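Local coordinates for protein butyryl-CoA dehydrogenase (Marinomonas mediterranea, PDB 6CXT) that is a flavoprotein of the acyl-CoA dehydrogenase family that carries bound flavin-adenine dinucleotide, at residues G102-T105 and L106-Q109; T171-K174 and K175-Y178. All blocks are in the same frame, centred on the assembly; numbering follows the deposited sequence.

Interaction 1: residues G102-T105 and L106-Q109; sequences GSET and LKHQ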
loop_
_atom_site.group_PDB
_atom_site.type_symbol
_atom_site.label_atom_id
_atom_site.label_comp_id
_atom_site.label_asym_id
_atom_site.label_seq_id
_atom_site.Cartn_x
_atom_site.Cartn_y
_atom_site.Cartn_z
ATOM N N GLY B 102 -29.046 3.859 -32.773
ATOM C CA GLY B 102 -30.312 3.309 -33.263
ATOM C C GLY B 102 -30.858 4.170 -34.420
ATOM O O GLY B 102 -30.674 5.408 -34.434
ATOM N N SER B 103 -31.555 3.520 -35.369
ATOM C CA SER B 103 -32.348 4.247 -36.387
ATOM C C SER B 103 -33.314 5.196 -35.657
ATOM O O SER B 103 -33.644 4.961 -34.487
ATOM C CB SER B 103 -33.162 3.240 -37.207
ATOM O OG SER B 103 -34.300 2.838 -36.460
ATOM N N GLU B 104 -33.790 6.240 -36.335
ATOM C CA GLU B 104 -34.809 7.126 -35.762
ATOM C C GLU B 104 -36.074 6.398 -35.318
ATOM O O GLU B 104 -36.679 6.782 -34.313
ATOM C CB GLU B 104 -35.195 8.243 -36.752
ATOM C CG GLU B 104 -34.044 9.169 -37.101
ATOM C CD GLU B 104 -33.413 9.820 -35.868
ATOM O OE1 GLU B 104 -34.174 10.404 -35.059
ATOM O OE2 GLU B 104 -32.162 9.753 -35.732
ATOM N N THR B 105 -36.461 5.356 -36.061
ATOM C CA THR B 105 -37.656 4.578 -35.729
ATOM C C THR B 105 -37.445 3.743 -34.447
ATOM O O THR B 105 -38.284 3.756 -33.528
ATOM C CB THR B 105 -38.228 3.786 -36.952
ATOM O OG1 THR B 105 -37.278 2.829 -37.435
ATOM C CG2 THR B 105 -38.528 4.771 -38.097
ATOM N N LEU B 106 -36.303 3.064 -34.376
ATOM C CA LEU B 106 -35.931 2.344 -33.144
ATOM C C LEU B 106 -35.904 3.278 -31.902
ATOM O O LEU B 106 -36.544 2.971 -30.872
ATOM C CB LEU B 106 -34.642 1.528 -33.340
ATOM C CG LEU B 106 -34.443 0.409 -32.287
ATOM C CD1 LEU B 106 -35.389 -0.783 -32.417
ATOM C CD2 LEU B 106 -33.014 -0.074 -32.329
ATOM N N LYS B 107 -35.276 4.450 -32.037
ATOM C CA LYS B 107 -35.260 5.426 -30.952
ATOM C C LYS B 107 -36.644 5.877 -30.465
ATOM O O LYS B 107 -36.898 5.884 -29.253
ATOM C CB LYS B 107 -34.363 6.616 -31.266
ATOM C CG LYS B 107 -32.915 6.211 -31.461
ATOM C CD LYS B 107 -32.010 7.397 -31.654
ATOM C CE LYS B 107 -32.344 8.179 -32.906
ATOM N NZ LYS B 107 -31.195 9.006 -33.363
ATOM N N HIS B 108 -37.546 6.236 -31.394
ATOM C CA HIS B 108 -38.928 6.575 -31.010
ATOM C C HIS B 108 -39.709 5.404 -30.465
ATOM O O HIS B 108 -40.529 5.576 -29.563
ATOM C CB HIS B 108 -39.680 7.287 -32.153
ATOM C CG HIS B 108 -39.257 8.712 -32.300
ATOM N ND1 HIS B 108 -38.434 9.144 -33.320
ATOM C CD2 HIS B 108 -39.467 9.788 -31.503
ATOM C CE1 HIS B 108 -38.205 10.438 -33.176
ATOM N NE2 HIS B 108 -38.808 10.849 -32.073
ATOM N N GLN B 109 -39.434 4.214 -30.972
ATOM C CA GLN B 109 -40.092 3.016 -30.453
ATOM C C GLN B 109 -39.638 2.672 -29.009
ATOM O O GLN B 109 -40.465 2.361 -28.155
ATOM C CB GLN B 109 -39.791 1.847 -31.362
ATOM C CG GLN B 109 -40.661 0.615 -31.160
ATOM C CD GLN B 109 -40.238 -0.514 -32.100
ATOM O OE1 GLN B 109 -40.170 -0.325 -33.323
ATOM N NE2 GLN B 109 -39.916 -1.686 -31.532
HETATM O O HOH W 1 -29.144 7.362 -33.569
#
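S103 caps the first turn of helix 104-114, with an E104-K107 salt bridge across the same turn. The contact is local. It sits where the chain enters this helix, within the N-terminal family region, just after helix 81-101. S103 OG accepts from L106 N at 2.9 Å, and the bond is nearly straight (169°). The torsion that places OG between its own backbone N and carbonyl carbon (chi1 78°) turns OG toward the amide N of L106. S103 O takes K107 N at 3.0 Å and starts the helical bonding. E104 bends at chi2 (-56°), which brings its carboxylate round to K107. K107 NZ meets E104 OE2 at 2.7 Å, from above the carboxylate plane. A water bridges K107 NZ to G102 O, and Y55 OH bonds both K107 NZ and E104 OE1, so the lysine ammonium has several partners. E104 O is gripped twice by H108: H108 N and H108 ND1 arrive from opposite faces of the carbonyl plane, ND1 at 3.1 Å with a bent bond. H108 NE2 continues to K54 O. The serine N-cap, with its side chain closing on the third residue after it, is the classic start of an alpha-helix.

Interaction 2: residues T171-K174 and K175-Y178; sequences TTNK and KHGY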
loop_
_atom_site.group_PDB
_atom_site.type_symbol
_atom_site.label_atom_id
_atom_site.label_comp_id
_atom_site.label_asym_id
_atom_site.label_seq_id
_atom_site.Cartn_x
_atom_site.Cartn_y
_atom_site.Cartn_z
ATOM N N THR B 171 -20.882 -12.084 -32.977
ATOM C CA THR B 171 -19.976 -12.117 -34.147
ATOM C C THR B 171 -20.803 -12.258 -35.448
ATOM O O THR B 171 -21.523 -13.260 -35.617
ATOM C CB THR B 171 -19.000 -13.268 -34.009
ATOM O OG1 THR B 171 -18.282 -13.082 -32.781
ATOM C CG2 THR B 171 -17.966 -13.263 -35.192
ATOM N N THR B 172 -20.709 -11.253 -36.313
ATOM C CA THR B 172 -21.242 -11.354 -37.668
ATOM C C THR B 172 -20.245 -11.802 -38.764
ATOM O O THR B 172 -20.689 -12.300 -39.826
ATOM C CB THR B 172 -21.985 -10.103 -38.084
ATOM O OG1 THR B 172 -21.209 -8.943 -37.766
ATOM C CG2 THR B 172 -23.361 -10.039 -37.383
ATOM N N ASN B 173 -18.924 -11.684 -38.514
ATOM C CA ASN B 173 -17.900 -12.116 -39.504
ATOM C C ASN B 173 -16.565 -12.374 -38.806
ATOM O O ASN B 173 -15.847 -11.429 -38.490
ATOM C CB ASN B 173 -17.790 -11.071 -40.640
ATOM C CG ASN B 173 -16.890 -11.521 -41.830
ATOM O OD1 ASN B 173 -17.118 -11.083 -42.957
ATOM N ND2 ASN B 173 -15.872 -12.316 -41.580
ATOM N N LYS B 174 -16.259 -13.642 -38.563
ATOM C CA LYS B 174 -15.054 -14.080 -37.847
ATOM C C LYS B 174 -13.776 -13.482 -38.437
ATOM O O LYS B 174 -12.865 -13.079 -37.703
ATOM C CB LYS B 174 -14.959 -15.603 -37.880
ATOM C CG LYS B 174 -14.666 -16.284 -36.545
ATOM C CD LYS B 174 -15.024 -17.784 -36.564
ATOM C CE LYS B 174 -16.507 -18.082 -36.845
ATOM N NZ LYS B 174 -16.715 -18.476 -38.324
ATOM N N LYS B 175 -13.745 -13.374 -39.766
ATOM C CA LYS B 175 -12.553 -12.949 -40.515
ATOM C C LYS B 175 -12.341 -11.447 -40.378
ATOM O O LYS B 175 -11.242 -10.976 -40.576
ATOM C CB LYS B 175 -12.639 -13.336 -42.015
ATOM C CG LYS B 175 -12.774 -14.837 -42.308
ATOM C CD LYS B 175 -14.191 -15.210 -42.804
ATOM C CE LYS B 175 -15.221 -15.568 -41.706
ATOM N NZ LYS B 175 -14.926 -16.875 -41.042
ATOM N N HIS B 176 -13.379 -10.673 -40.071
ATOM C CA HIS B 176 -13.131 -9.266 -39.868
ATOM C C HIS B 176 -12.608 -8.900 -38.405
ATOM O O HIS B 176 -12.454 -7.728 -38.101
ATOM C CB HIS B 176 -14.301 -8.408 -40.302
ATOM C CG HIS B 176 -14.633 -8.533 -41.767
ATOM N ND1 HIS B 176 -15.837 -8.110 -42.303
ATOM C CD2 HIS B 176 -13.908 -9.027 -42.809
ATOM C CE1 HIS B 176 -15.834 -8.327 -43.610
ATOM N NE2 HIS B 176 -14.680 -8.891 -43.940
ATOM N N GLY B 177 -12.328 -9.921 -37.587
ATOM C CA GLY B 177 -11.805 -9.800 -36.173
ATOM C C GLY B 177 -12.538 -8.719 -35.406
ATOM O O GLY B 177 -13.778 -8.752 -35.267
ATOM N N TYR B 178 -11.760 -7.712 -34.990
ATOM C CA TYR B 178 -12.211 -6.532 -34.257
ATOM C C TYR B 178 -13.344 -5.783 -34.918
ATOM O O TYR B 178 -14.188 -5.173 -34.230
ATOM C CB TYR B 178 -10.964 -5.605 -34.021
ATOM C CG TYR B 178 -11.191 -4.193 -33.557
ATOM C CD1 TYR B 178 -11.828 -3.923 -32.333
ATOM C CD2 TYR B 178 -10.731 -3.104 -34.330
ATOM C CE1 TYR B 178 -12.014 -2.606 -31.900
ATOM C CE2 TYR B 178 -10.910 -1.782 -33.917
ATOM C CZ TYR B 178 -11.551 -1.538 -32.690
ATOM O OH TYR B 178 -11.714 -0.234 -32.271
HETATM O O HOH W 2 -14.991 -11.196 -35.413
#
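N173 and H176 stack their flat side-chain groups across a tight turn in the loop between strands 165-171 and 181-187. The N173 amide lies over one face of the imidazole, toward the rim of the ring, with the two planes 23° apart. N173 CG is 3.6 Å from H176 ND1. The amide gets there because N173 CG stands anti to the backbone N (chi1 -172°), while H176 CG lies beside its own backbone N (chi1 -61°), bringing the ring back toward N173.

Two backbone bonds close the turn. H176 N donates to N173 O at 3.0 Å, and G177 N donates to K174 O at 3.2 Å. Such successive bonds between residues three apart are those of a 3-10 turn. G177 has a positive phi, which glycine reaches easily. A water donates to N173 O and G177 O, tying the start of the turn to its end.

The lysines behave differently. The bent chain of K175 crosses N173 at about a right angle. K175 NZ comes 3.4 Å from K174 CB. K174 NZ and K175 NZ are 3.6 Å apart, and the proximity of two like charges may make it harder for both to be charged at once. H176 also packs on P60 of the chain of the alpha/beta hydrolase fold protein, and Y178 packs on L33 of that chain.

Interactions 1 and 2 lie in different family regions, N-terminal and middle, with centres about 26 Å apart and nearest atoms about 15 Å apart. They share no secondary-structure element. Interaction 1 is partly buried, with L106 and K107 the buried residues, and belongs to the start of an alpha-helix. Interaction 2 is a surface turn between two strands. Both have backbone bonds and a bridging water. To these interaction 1 adds a side-chain cap and a salt bridge between opposite charges, where interaction 2 adds a flat amide-imidazole stack and brings two lysines together. The other protein chains leave 102-109 untouched, whereas 171-178 meets the alpha/beta hydrolase fold chain.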